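Local coordinates for protein nicotinate-nucleotide pyrophosphorylase (Francisella tularensis subsp. tularensis, PDB 3TQV) that probably makes nicotinate ribonucleotide for NAD(+) biosynthesis by transferring phosphoribosyl to quinolinate, releasing carbon dioxide and diphosphate, at residues G119-T124 against K153-C158; K137-R142 against V264-V269; V203-L208 against V222-F227. All coordinates share one frame; numbering follows the deposited sequence.

Interaction 1: G119-T124 against K153-C158; sequences GTATVT and KYAVRC
Where Ala121 meets Ala155 the flat groups at the interface are peptide carbonyls. The oxygen of Ala155 has Ala121 against it through both CA and CB, the CA-H...O contact being 3.5 Å between Ala121 CA and Ala155 O. The carbonyl plane of Thr120 is approached from opposite faces, by Thr124 N on one and Thr124 OG1 on the other. The Tyr154 ring, which turns off from this interface, carries Cys158 SG over one face, offset toward the rim, while Cys158 CB faces Ala121 CB at 4.2 Å.

The small side chains of Ala121 and Ala155 let helices 100-130 and 149-159 come close: the axes of the two short segments are 7.4 Å apart and cross at -43°. Thr120 presents CG2, not its hydroxyl, to Ala155 CB at 3.4 Å; its OG1 is bonded to Gln152. One turn on, Thr124 is crossed at about a right angle by Val156, with Thr124 CG2 3.9 Å from Val156 CG1. With Thr124 OG1 anti to the carbonyl carbon (chi1 -53°), the hydroxyl folds back along its own helix and bonds Thr120 O at 2.9 Å, which satisfies a polar group in a buried seam. Ile272 of helix 271-274 touches both Thr124 and Val156. This is a close-packed helix pair built on alanine, threonine and valine within the alpha/beta-barrel domain of the quinolinate phosphoribosyltransferase fold.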
ATOM      1  N   GLY B 119      -6.018   2.761   7.649  1.00 13.16           N
ATOM      2  CA  GLY B 119      -6.370   1.467   7.111  1.00 11.08           C
ATOM      3  C   GLY B 119      -5.582   0.401   7.846  1.00 10.17           C
ATOM      4  O   GLY B 119      -6.152  -0.496   8.484  1.00 10.36           O
ATOM      5  N   THR B 120      -4.261   0.511   7.756  1.00  8.78           N
ATOM      6  CA  THR B 120      -3.382  -0.396   8.455  1.00 10.75           C
ATOM      7  C   THR B 120      -3.714  -0.521   9.933  1.00 14.16           C
ATOM      8  O   THR B 120      -3.760  -1.632  10.457  1.00 12.90           O
ATOM      9  CB  THR B 120      -1.912  -0.026   8.274  1.00  8.23           C
ATOM     10  OG1 THR B 120      -1.534  -0.293   6.921  1.00 13.56           O
ATOM     11  CG2 THR B 120      -1.019  -0.866   9.212  1.00  9.03           C
ATOM     12  N   ALA B 121      -3.952   0.596  10.612  1.00 11.78           N
ATOM     13  CA  ALA B 121      -4.242   0.537  12.054  1.00 15.66           C
ATOM     14  C   ALA B 121      -5.538  -0.212  12.311  1.00 14.08           C
ATOM     15  O   ALA B 121      -5.613  -1.052  13.197  1.00 17.23           O
ATOM     16  CB  ALA B 121      -4.292   1.928  12.669  1.00 19.58           C
ATOM     17  N   THR B 122      -6.551   0.085  11.511  1.00  9.24           N
ATOM     18  CA  THR B 122      -7.866  -0.547  11.630  1.00  9.16           C
ATOM     19  C   THR B 122      -7.854  -2.070  11.376  1.00  6.85           C
ATOM     20  O   THR B 122      -8.570  -2.825  12.047  1.00 10.60           O
ATOM     21  CB  THR B 122      -8.879   0.164  10.697  1.00  8.44           C
ATOM     22  OG1 THR B 122      -8.866   1.573  10.983  1.00  8.95           O
ATOM     23  CG2 THR B 122     -10.299  -0.402  10.846  1.00 11.17           C
ATOM     24  N   VAL B 123      -7.045  -2.532  10.427  1.00 10.53           N
ATOM     25  CA  VAL B 123      -6.888  -3.975  10.232  1.00 10.02           C
ATOM     26  C   VAL B 123      -6.362  -4.607  11.514  1.00 10.62           C
ATOM     27  O   VAL B 123      -6.838  -5.641  11.975  1.00 11.92           O
ATOM     28  CB  VAL B 123      -5.822  -4.306   9.169  1.00  7.56           C
ATOM     29  CG1 VAL B 123      -5.874  -5.785   8.846  1.00 10.05           C
ATOM     30  CG2 VAL B 123      -6.013  -3.463   7.945  1.00 13.98           C
ATOM     31  N   THR B 124      -5.334  -3.977  12.059  1.00  7.94           N
ATOM     32  CA  THR B 124      -4.665  -4.516  13.213  1.00 11.62           C
ATOM     33  C   THR B 124      -5.701  -4.618  14.319  1.00 13.80           C
ATOM     34  O   THR B 124      -6.007  -5.713  14.808  1.00 10.55           O
ATOM     35  CB  THR B 124      -3.494  -3.604  13.627  1.00 14.04           C
ATOM     36  OG1 THR B 124      -2.655  -3.388  12.488  1.00 10.41           O
ATOM     37  CG2 THR B 124      -2.683  -4.223  14.769  1.00 10.99           C
ATOM     38  N   LYS B 153       4.854   0.208  10.905  1.00 14.58           N
ATOM     39  CA  LYS B 153       5.134  -0.273  12.251  1.00 17.51           C
ATOM     40  C   LYS B 153       4.368   0.611  13.242  1.00 22.77           C
ATOM     41  O   LYS B 153       3.769   0.134  14.208  1.00 19.12           O
ATOM     42  CB  LYS B 153       6.637  -0.197  12.528  1.00 21.98           C
ATOM     43  CG  LYS B 153       7.503  -1.112  11.661  1.00 17.89           C
ATOM     44  CD  LYS B 153       7.383  -2.554  12.108  1.00 16.77           C
ATOM     45  CE  LYS B 153       8.301  -3.484  11.349  1.00 18.24           C
ATOM     46  NZ  LYS B 153       8.047  -4.919  11.705  1.00 17.99           N
ATOM     47  N   TYR B 154       4.381   1.908  12.973  1.00 16.74           N
ATOM     48  CA  TYR B 154       3.638   2.860  13.778  1.00 20.73           C
ATOM     49  C   TYR B 154       2.121   2.586  13.705  1.00 21.87           C
ATOM     50  O   TYR B 154       1.442   2.513  14.732  1.00 19.97           O
ATOM     51  CB  TYR B 154       3.982   4.300  13.357  1.00 16.76           C
ATOM     52  CG  TYR B 154       3.234   5.351  14.119  1.00 22.15           C
ATOM     53  CD1 TYR B 154       3.481   5.564  15.466  1.00 25.98           C
ATOM     54  CD2 TYR B 154       2.259   6.129  13.498  1.00 27.77           C
ATOM     55  CE1 TYR B 154       2.785   6.514  16.174  1.00 22.77           C
ATOM     56  CE2 TYR B 154       1.555   7.095  14.200  1.00 26.86           C
ATOM     57  CZ  TYR B 154       1.822   7.278  15.541  1.00 23.05           C
ATOM     58  OH  TYR B 154       1.126   8.236  16.258  1.00 21.57           O
ATOM     59  N   ALA B 155       1.588   2.424  12.499  1.00 28.12           N
ATOM     60  CA  ALA B 155       0.165   2.139  12.357  1.00 27.55           C
ATOM     61  C   ALA B 155      -0.201   0.900  13.148  1.00 25.17           C
ATOM     62  O   ALA B 155      -1.216   0.860  13.829  1.00 28.11           O
ATOM     63  CB  ALA B 155      -0.204   1.953  10.893  1.00 20.67           C
ATOM     64  N   VAL B 156       0.631  -0.121  13.055  1.00 13.67           N
ATOM     65  CA  VAL B 156       0.310  -1.375  13.705  1.00 14.91           C
ATOM     66  C   VAL B 156       0.263  -1.175  15.219  1.00 16.76           C
ATOM     67  O   VAL B 156      -0.659  -1.644  15.887  1.00 17.03           O
ATOM     68  CB  VAL B 156       1.288  -2.499  13.301  1.00 15.89           C
ATOM     69  CG1 VAL B 156       1.114  -3.692  14.198  1.00 15.82           C
ATOM     70  CG2 VAL B 156       1.067  -2.897  11.836  1.00  9.55           C
ATOM     71  N   ARG B 157       1.248  -0.466  15.760  1.00 22.88           N
ATOM     72  CA  ARG B 157       1.207  -0.090  17.163  1.00 22.56           C
ATOM     73  C   ARG B 157      -0.066   0.702  17.450  1.00 27.66           C
ATOM     74  O   ARG B 157      -0.773   0.403  18.410  1.00 23.09           O
ATOM     75  CB  ARG B 157       2.451   0.704  17.552  1.00 24.41           C
ATOM     76  CG  ARG B 157       3.698  -0.157  17.751  1.00 23.51           C
ATOM     77  CD  ARG B 157       3.606  -0.984  19.024  1.00 20.66           C
ATOM     78  NE  ARG B 157       3.240  -0.124  20.135  1.00 29.53           N
ATOM     79  CZ  ARG B 157       2.204  -0.334  20.939  1.00 29.29           C
ATOM     80  NH1 ARG B 157       1.435  -1.408  20.776  1.00 23.54           N
ATOM     81  NH2 ARG B 157       1.949   0.529  21.915  1.00 26.21           N
ATOM     82  N   CYS B 158      -0.373   1.684  16.603  1.00 23.94           N
ATOM     83  CA  CYS B 158      -1.577   2.498  16.778  1.00 20.31           C
ATOM     84  C   CYS B 158      -2.848   1.661  16.941  1.00 19.33           C
ATOM     85  O   CYS B 158      -3.809   2.088  17.595  1.00 16.51           O
ATOM     86  CB  CYS B 158      -1.744   3.493  15.629  1.00 16.26           C
ATOM     87  SG  CYS B 158      -0.691   4.941  15.779  1.00 19.65           S
TER

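Interaction 2: K137-R142 against V264-V269; sequences KLLDTR and VDFISV. With PO4 (phosphate ion), chain F.
Lys137 O is held by two neighbours on the opposite strand: Ile267 N donates a hydrogen bond of 2.8 Å to it, and Phe266 CA adds a CA-H...O contact. The ladder runs on in both directions, with Lys137 N bonded to Asp265 O at 2.6 Å, Leu139 N to Ile267 O, and Val269 N to Leu139 O.

On the Phe266 face, Leu139 and Lys137 lie obliquely to the ring. Leu139 CD1 comes to 3.6 Å from Phe266 CG, and Lys137 CB to 3.5 Å from Phe266 CD1. Phe266 CG stands anti to its carbonyl carbon (chi1 -68°), and this lays the ring across the neighbouring strand. The other face carries Leu138 and Ile267, both touched by Ile256 of helix 256-260, Leu138 also by helix 100-130. Strands 137-139 and 266-268 are the first and last of this barrel-like domain's parallel sheet in chain order, yet neighbours in it.

Beyond the strands the chains lead into the predicted substrate site, which includes Thr141, Arg142 and Val269. A water there donates to Val269 O at 2.6 Å and makes a longer bond to Thr141 OG1, which is also hydrogen-bonded to Lys143 N. Arg142 holds a phosphate ion, probably from the crystallisation liquor, by two bonds: its backbone N reaches PO4 O2, and NH1 meets PO4 O4 at 2.9 Å, in plane at the guanidinium edge. Arg165 also bonds this ion, while Arg142 NH2 makes a salt bridge to Asp30 of the second subunit.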
ATOM      1  N   LYS B 137      -0.411 -12.185  21.874  1.00 23.78           N
ATOM      2  CA  LYS B 137      -0.230 -10.856  21.272  1.00 24.52           C
ATOM      3  C   LYS B 137       0.045 -10.932  19.760  1.00 28.46           C
ATOM      4  O   LYS B 137       0.485 -11.964  19.251  1.00 25.19           O
ATOM      5  CB  LYS B 137       0.909 -10.089  21.950  1.00 27.45           C
ATOM      6  CG  LYS B 137       0.836 -10.040  23.458  1.00 28.00           C
ATOM      7  CD  LYS B 137       0.009  -8.870  23.963  1.00 32.56           C
ATOM      8  CE  LYS B 137       0.012  -8.794  25.503  1.00 37.02           C
ATOM      9  NZ  LYS B 137       1.392  -8.749  26.106  1.00 24.68           N
ATOM     10  N   LEU B 138      -0.215  -9.823  19.065  1.00 28.19           N
ATOM     11  CA  LEU B 138      -0.029  -9.690  17.612  1.00 22.77           C
ATOM     12  C   LEU B 138       1.346  -9.118  17.240  1.00 20.41           C
ATOM     13  O   LEU B 138       1.746  -8.047  17.715  1.00 20.98           O
ATOM     14  CB  LEU B 138      -1.094  -8.748  17.056  1.00 25.44           C
ATOM     15  CG  LEU B 138      -1.813  -9.115  15.760  1.00 24.84           C
ATOM     16  CD1 LEU B 138      -2.516 -10.432  15.961  1.00 19.57           C
ATOM     17  CD2 LEU B 138      -2.821  -8.043  15.357  1.00 21.03           C
ATOM     18  N   LEU B 139       2.073  -9.821  16.385  1.00 30.25           N
ATOM     19  CA  LEU B 139       3.324  -9.279  15.874  1.00 29.97           C
ATOM     20  C   LEU B 139       3.218  -8.999  14.383  1.00 25.60           C
ATOM     21  O   LEU B 139       2.549  -9.724  13.654  1.00 20.00           O
ATOM     22  CB  LEU B 139       4.479 -10.234  16.151  1.00 29.92           C
ATOM     23  CG  LEU B 139       4.870 -10.362  17.621  1.00 30.54           C
ATOM     24  CD1 LEU B 139       5.964 -11.394  17.779  1.00 33.58           C
ATOM     25  CD2 LEU B 139       5.312  -9.021  18.187  1.00 26.76           C
ATOM     26  N   ASP B 140       3.858  -7.926  13.935  1.00 16.28           N
ATOM     27  CA  ASP B 140       3.936  -7.643  12.512  1.00 13.43           C
ATOM     28  C   ASP B 140       5.181  -8.302  11.898  1.00 15.63           C
ATOM     29  O   ASP B 140       5.780  -9.185  12.514  1.00 12.89           O
ATOM     30  CB  ASP B 140       3.907  -6.140  12.245  1.00 12.46           C
ATOM     31  CG  ASP B 140       4.987  -5.379  13.000  1.00 17.61           C
ATOM     32  OD1 ASP B 140       6.032  -5.952  13.388  1.00 16.68           O
ATOM     33  OD2 ASP B 140       4.772  -4.172  13.191  1.00 18.00           O
ATOM     34  N   THR B 141       5.563  -7.867  10.691  1.00 12.37           N
ATOM     35  CA  THR B 141       6.601  -8.541   9.896  1.00 13.21           C
ATOM     36  C   THR B 141       7.293  -7.511   9.050  1.00 14.78           C
ATOM     37  O   THR B 141       7.085  -6.307   9.240  1.00 17.69           O
ATOM     38  CB  THR B 141       5.989  -9.536   8.906  1.00  5.63           C
ATOM     39  OG1 THR B 141       5.476  -8.809   7.782  1.00  6.01           O
ATOM     40  CG2 THR B 141       4.846 -10.331   9.565  1.00  7.30           C
ATOM     41  N   ARG B 142       8.093  -7.974   8.095  1.00 13.19           N
ATOM     42  CA  ARG B 142       8.720  -7.061   7.137  1.00 14.82           C
ATOM     43  C   ARG B 142       7.905  -6.955   5.829  1.00 12.73           C
ATOM     44  O   ARG B 142       8.314  -6.257   4.887  1.00  7.60           O
ATOM     45  CB  ARG B 142      10.186  -7.455   6.866  1.00 12.55           C
ATOM     46  CG  ARG B 142      11.132  -7.163   8.056  1.00 15.61           C
ATOM     47  CD  ARG B 142      12.474  -7.919   8.004  1.00 10.26           C
ATOM     48  NE  ARG B 142      13.214  -7.713   6.758  1.00  9.30           N
ATOM     49  CZ  ARG B 142      13.464  -8.669   5.853  1.00 10.09           C
ATOM     50  NH1 ARG B 142      13.036  -9.906   6.051  1.00 11.20           N
ATOM     51  NH2 ARG B 142      14.155  -8.396   4.746  1.00  8.20           N
ATOM     52  N   VAL B 264      -0.234 -19.691  22.567  1.00 18.40           N
ATOM     53  CA  VAL B 264       1.095 -19.235  22.210  1.00 13.10           C
ATOM     54  C   VAL B 264       1.145 -17.750  22.487  1.00 18.91           C
ATOM     55  O   VAL B 264       0.130 -17.051  22.327  1.00 21.86           O
ATOM     56  CB  VAL B 264       1.402 -19.417  20.740  1.00 17.55           C
ATOM     57  CG1 VAL B 264       1.864 -20.845  20.468  1.00 17.96           C
ATOM     58  CG2 VAL B 264       0.170 -18.983  19.892  1.00 18.27           C
ATOM     59  N   ASP B 265       2.329 -17.278  22.880  1.00 23.23           N
ATOM     60  CA  ASP B 265       2.527 -15.904  23.297  1.00 24.96           C
ATOM     61  C   ASP B 265       2.164 -14.929  22.183  1.00 30.90           C
ATOM     62  O   ASP B 265       1.472 -13.932  22.406  1.00 31.18           O
ATOM     63  CB  ASP B 265       3.994 -15.690  23.685  1.00 24.64           C
ATOM     64  CG  ASP B 265       4.542 -16.792  24.585  1.00 24.03           C
ATOM     65  OD1 ASP B 265       4.047 -16.959  25.726  1.00 34.28           O
ATOM     66  OD2 ASP B 265       5.502 -17.474  24.169  1.00 26.87           O
ATOM     67  N   PHE B 266       2.652 -15.231  20.983  1.00 17.47           N
ATOM     68  CA  PHE B 266       2.610 -14.296  19.869  1.00 17.79           C
ATOM     69  C   PHE B 266       2.114 -14.925  18.574  1.00 20.51           C
ATOM     70  O   PHE B 266       2.395 -16.081  18.292  1.00 23.73           O
ATOM     71  CB  PHE B 266       4.001 -13.749  19.608  1.00 19.05           C
ATOM     72  CG  PHE B 266       4.528 -12.861  20.690  1.00 12.86           C
ATOM     73  CD1 PHE B 266       3.909 -11.655  20.980  1.00 14.39           C
ATOM     74  CD2 PHE B 266       5.681 -13.207  21.378  1.00 13.05           C
ATOM     75  CE1 PHE B 266       4.418 -10.816  21.958  1.00 17.49           C
ATOM     76  CE2 PHE B 266       6.202 -12.379  22.361  1.00 10.48           C
ATOM     77  CZ  PHE B 266       5.561 -11.181  22.659  1.00 10.18           C
ATOM     78  N   ILE B 267       1.392 -14.138  17.786  1.00 22.81           N
ATOM     79  CA  ILE B 267       0.965 -14.544  16.453  1.00 27.38           C
ATOM     80  C   ILE B 267       1.469 -13.541  15.412  1.00 25.30           C
ATOM     81  O   ILE B 267       1.090 -12.370  15.435  1.00 29.31           O
ATOM     82  CB  ILE B 267      -0.567 -14.633  16.361  1.00 24.99           C
ATOM     83  CG1 ILE B 267      -1.085 -15.721  17.302  1.00 27.51           C
ATOM     84  CG2 ILE B 267      -1.008 -14.896  14.926  1.00 21.51           C
ATOM     85  CD1 ILE B 267      -2.587 -15.857  17.313  1.00 27.07           C
ATOM     86  N   SER B 268       2.348 -13.994  14.522  1.00 25.86           N
ATOM     87  CA  SER B 268       2.842 -13.151  13.436  1.00 30.56           C
ATOM     88  C   SER B 268       1.811 -13.101  12.321  1.00 22.55           C
ATOM     89  O   SER B 268       1.181 -14.107  11.997  1.00 31.50           O
ATOM     90  CB  SER B 268       4.166 -13.687  12.884  1.00 32.24           C
ATOM     91  OG  SER B 268       4.810 -12.704  12.088  1.00 24.68           O
ATOM     92  N   VAL B 269       1.641 -11.929  11.735  1.00 14.34           N
ATOM     93  CA  VAL B 269       0.642 -11.733  10.702  1.00 15.25           C
ATOM     94  C   VAL B 269       1.147 -10.699   9.705  1.00 18.81           C
ATOM     95  O   VAL B 269       1.303  -9.521  10.037  1.00 15.81           O
ATOM     96  CB  VAL B 269      -0.701 -11.262  11.298  1.00 16.66           C
ATOM     97  CG1 VAL B 269      -1.708 -10.980  10.202  1.00 19.00           C
ATOM     98  CG2 VAL B 269      -1.258 -12.307  12.239  1.00 18.12           C
TER
HETATM   99  P   PO4 F 289      10.634 -10.812   9.222  1.00 30.00           P
HETATM  100  O1  PO4 F 289      10.120 -12.037   9.915  1.00 30.00           O
HETATM  101  O2  PO4 F 289       9.507 -10.076   8.552  1.00 30.00           O
HETATM  102  O3  PO4 F 289      11.301  -9.921  10.225  1.00 30.00           O
HETATM  103  O4  PO4 F 289      11.654 -11.220   8.202  1.00 30.00           O
HETATM  104  O   HOH W   1       6.791 -11.466  12.731  1.00 23.37           O
HETATM  105  O   HOH W   2       2.842  -7.594   9.279  1.00 20.32           O

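Interaction 3: V203-L208 against V222-F227; sequences VEVTNL and VMLDNF
Val205 and Val222 pack on the helix-covered side of a beta-alpha-beta unit made of strand 200-205, helix 208-216 and strand 221-225. Here the contact is tight: Val205 CG1 meets Val222 CG1 at 3.8 Å, the two side chains crossing at about a right angle. The second methyl of Val205, CG2, is shared between Leu224 CD2 and Phe227 CZ. Helix 208-216 covers Val222 through Leu211 and Ala214.

Three backbone bonds tie the parallel strands, from Met223 N to Val203 O, Val205 N to Met223 O, and Asp225 N to Val205 O.

The other face is more open and polar. Glu204, its CG anti to the backbone N (chi1 -174°), runs alongside selenomethionine Met223, pointing the same way. The carboxylates of Glu204 and Asp225 are modelled close together, planes 30° apart, but the short separation is doubtful. Both acids are predicted substrate-binding residues, and Lys175 touches Glu204. Past the strand end the exposed Thr206 reaches Asp225 CB with CG2 at 4.1 Å, while its carbonyl O lies beside Phe227 CE1.

Phe227 turns back to the apolar side: Leu224 CB sits 4.0 Å above the plane of its ring, over the centre, and Leu208 CD2 approaches Phe227 CE2 at 3.8 Å.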
ATOM      1  N   VAL B 203      14.880 -18.107  15.789  1.00 14.88           N
ATOM      2  CA  VAL B 203      15.035 -19.180  14.835  1.00 18.51           C
ATOM      3  C   VAL B 203      13.652 -19.552  14.324  1.00 16.54           C
ATOM      4  O   VAL B 203      12.745 -19.822  15.119  1.00 15.15           O
ATOM      5  CB  VAL B 203      15.606 -20.425  15.542  1.00 17.48           C
ATOM      6  CG1 VAL B 203      15.858 -21.520  14.549  1.00 20.75           C
ATOM      7  CG2 VAL B 203      16.871 -20.058  16.292  1.00 19.12           C
ATOM      8  N   GLU B 204      13.481 -19.583  13.009  1.00 24.20           N
ATOM      9  CA  GLU B 204      12.291 -20.220  12.449  1.00 25.05           C
ATOM     10  C   GLU B 204      12.493 -21.727  12.331  1.00 22.92           C
ATOM     11  O   GLU B 204      13.604 -22.192  12.100  1.00 26.11           O
ATOM     12  CB  GLU B 204      11.919 -19.638  11.090  1.00 28.99           C
ATOM     13  CG  GLU B 204      10.609 -20.185  10.572  1.00 24.43           C
ATOM     14  CD  GLU B 204      10.049 -19.376   9.421  1.00 29.05           C
ATOM     15  OE1 GLU B 204      10.780 -18.527   8.865  1.00 33.09           O
ATOM     16  OE2 GLU B 204       8.865 -19.591   9.084  1.00 31.38           O
ATOM     17  N   VAL B 205      11.405 -22.473  12.496  1.00 11.37           N
ATOM     18  CA  VAL B 205      11.430 -23.925  12.480  1.00 14.68           C
ATOM     19  C   VAL B 205      10.233 -24.461  11.691  1.00 21.26           C
ATOM     20  O   VAL B 205       9.230 -23.775  11.539  1.00 19.31           O
ATOM     21  CB  VAL B 205      11.369 -24.479  13.919  1.00 12.91           C
ATOM     22  CG1 VAL B 205      12.487 -23.883  14.767  1.00 14.07           C
ATOM     23  CG2 VAL B 205      10.003 -24.182  14.556  1.00 11.03           C
ATOM     24  N   THR B 206      10.331 -25.689  11.195  1.00 19.93           N
ATOM     25  CA  THR B 206       9.163 -26.355  10.632  1.00 22.07           C
ATOM     26  C   THR B 206       8.756 -27.567  11.478  1.00 28.52           C
ATOM     27  O   THR B 206       7.677 -28.130  11.290  1.00 27.44           O
ATOM     28  CB  THR B 206       9.405 -26.795   9.161  1.00 27.31           C
ATOM     29  OG1 THR B 206      10.784 -27.151   8.986  1.00 28.48           O
ATOM     30  CG2 THR B 206       9.044 -25.668   8.194  1.00 32.71           C
ATOM     31  N   ASN B 207       9.628 -27.942  12.409  1.00 34.94           N
ATOM     32  CA  ASN B 207       9.485 -29.164  13.188  1.00 40.19           C
ATOM     33  C   ASN B 207       9.484 -28.948  14.685  1.00 35.87           C
ATOM     34  O   ASN B 207      10.087 -28.007  15.192  1.00 35.10           O
ATOM     35  CB  ASN B 207      10.655 -30.105  12.912  1.00 38.79           C
ATOM     36  CG  ASN B 207      10.552 -30.784  11.588  1.00 41.14           C
ATOM     37  OD1 ASN B 207      11.568 -31.104  10.967  1.00 48.17           O
ATOM     38  ND2 ASN B 207       9.328 -31.019  11.134  1.00 47.27           N
ATOM     39  N   LEU B 208       8.857 -29.870  15.399  1.00 27.43           N
ATOM     40  CA  LEU B 208       9.042 -29.955  16.832  1.00 26.21           C
ATOM     41  C   LEU B 208      10.494 -30.298  17.155  1.00 31.49           C
ATOM     42  O   LEU B 208      11.041 -29.808  18.145  1.00 34.27           O
ATOM     43  CB  LEU B 208       8.121 -31.008  17.431  1.00 27.91           C
ATOM     44  CG  LEU B 208       6.634 -30.731  17.276  1.00 30.43           C
ATOM     45  CD1 LEU B 208       5.851 -31.962  17.686  1.00 23.65           C
ATOM     46  CD2 LEU B 208       6.257 -29.516  18.107  1.00 22.24           C
ATOM     47  N   VAL B 222      11.108 -18.315  19.144  1.00  8.86           N
ATOM     48  CA  VAL B 222      11.102 -19.294  18.088  1.00 10.20           C
ATOM     49  C   VAL B 222       9.851 -19.079  17.264  1.00 14.95           C
ATOM     50  O   VAL B 222       8.761 -18.928  17.815  1.00 11.91           O
ATOM     51  CB  VAL B 222      11.148 -20.727  18.665  1.00 14.21           C
ATOM     52  CG1 VAL B 222      11.028 -21.753  17.558  1.00 16.08           C
ATOM     53  CG2 VAL B 222      12.446 -20.937  19.454  1.00 11.19           C
HETATM   54  N   MSE B 223      10.015 -19.013  15.948  1.00 39.73           N
HETATM   55  CA  MSE B 223       8.879 -18.858  15.062  1.00 34.39           C
HETATM   56  C   MSE B 223       8.441 -20.237  14.601  1.00 39.83           C
HETATM   57  O   MSE B 223       9.262 -21.043  14.158  1.00 38.78           O
HETATM   58  CB  MSE B 223       9.239 -17.954  13.888  1.00 32.80           C
HETATM   59  CG  MSE B 223       8.128 -17.739  12.872  1.00 33.43           C
HETATM   60 SE   MSE B 223       8.656 -16.436  11.507  1.00 32.64          SE
HETATM   61  CE  MSE B 223       7.825 -17.222   9.913  1.00 34.29           C
ATOM     62  N   LEU B 224       7.149 -20.521  14.747  1.00 22.66           N
ATOM     63  CA  LEU B 224       6.597 -21.793  14.292  1.00 18.21           C
ATOM     64  C   LEU B 224       6.015 -21.652  12.899  1.00 21.83           C
ATOM     65  O   LEU B 224       4.956 -21.056  12.721  1.00 22.20           O
ATOM     66  CB  LEU B 224       5.517 -22.293  15.241  1.00 14.20           C
ATOM     67  CG  LEU B 224       5.928 -22.340  16.701  1.00 22.16           C
ATOM     68  CD1 LEU B 224       4.741 -22.793  17.567  1.00 20.76           C
ATOM     69  CD2 LEU B 224       7.173 -23.225  16.897  1.00 16.50           C
ATOM     70  N   ASP B 225       6.707 -22.207  11.914  1.00 33.37           N
ATOM     71  CA  ASP B 225       6.251 -22.123  10.538  1.00 31.01           C
ATOM     72  C   ASP B 225       5.257 -23.229  10.217  1.00 33.47           C
ATOM     73  O   ASP B 225       5.619 -24.407  10.169  1.00 34.43           O
ATOM     74  CB  ASP B 225       7.441 -22.179   9.581  1.00 29.71           C
ATOM     75  CG  ASP B 225       7.029 -22.055   8.135  1.00 38.47           C
ATOM     76  OD1 ASP B 225       6.080 -22.760   7.715  1.00 46.90           O
ATOM     77  OD2 ASP B 225       7.653 -21.250   7.415  1.00 50.34           O
ATOM     78  N   ASN B 226       4.003 -22.829  10.018  1.00 26.21           N
ATOM     79  CA  ASN B 226       2.928 -23.704   9.532  1.00 24.82           C
ATOM     80  C   ASN B 226       2.592 -24.966  10.337  1.00 30.02           C
ATOM     81  O   ASN B 226       2.198 -25.971   9.758  1.00 37.27           O
ATOM     82  CB  ASN B 226       3.181 -24.079   8.076  1.00 29.89           C
ATOM     83  CG  ASN B 226       2.944 -22.917   7.132  1.00 32.14           C
ATOM     84  OD1 ASN B 226       3.802 -22.576   6.311  1.00 30.73           O
ATOM     85  ND2 ASN B 226       1.768 -22.297   7.247  1.00 33.43           N
ATOM     86  N   PHE B 227       2.738 -24.914  11.658  1.00 33.20           N
ATOM     87  CA  PHE B 227       2.382 -26.048  12.502  1.00 32.09           C
ATOM     88  C   PHE B 227       0.883 -26.298  12.534  1.00 34.88           C
ATOM     89  O   PHE B 227       0.069 -25.376  12.437  1.00 41.97           O
ATOM     90  CB  PHE B 227       2.849 -25.845  13.939  1.00 27.44           C
ATOM     91  CG  PHE B 227       4.309 -26.069  14.140  1.00 23.98           C
ATOM     92  CD1 PHE B 227       5.212 -25.801  13.125  1.00 22.54           C
ATOM     93  CD2 PHE B 227       4.786 -26.561  15.355  1.00 19.10           C
ATOM     94  CE1 PHE B 227       6.559 -26.009  13.322  1.00 19.65           C
ATOM     95  CE2 PHE B 227       6.126 -26.774  15.549  1.00 17.79           C
ATOM     96  CZ  PHE B 227       7.013 -26.501  14.534  1.00 22.36           C
TER

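Overall arrangement
Interactions 2 and 3 belong to one parallel sheet, with centres about 13 Å apart and nearest atoms about 5 Å apart; strand 244-248 runs between strands 266-268 and 221-225. Along the chain, interaction 3 is nested inside the loop that interaction 2 closes. Interaction 1 adjoins interaction 2, their centres also about 13 Å apart, and joins it directly: Lys153 NZ makes a salt bridge to Asp140 OD1 at 2.8 Å, and Thr124 CG2 packs on Leu138 CD2. From interaction 1 to interaction 3 the centres are about 26 Å apart. Interactions 2 and 3 each contribute predicted substrate-binding residues, and Ser248 of that site lies close to both Ser268 and Met223.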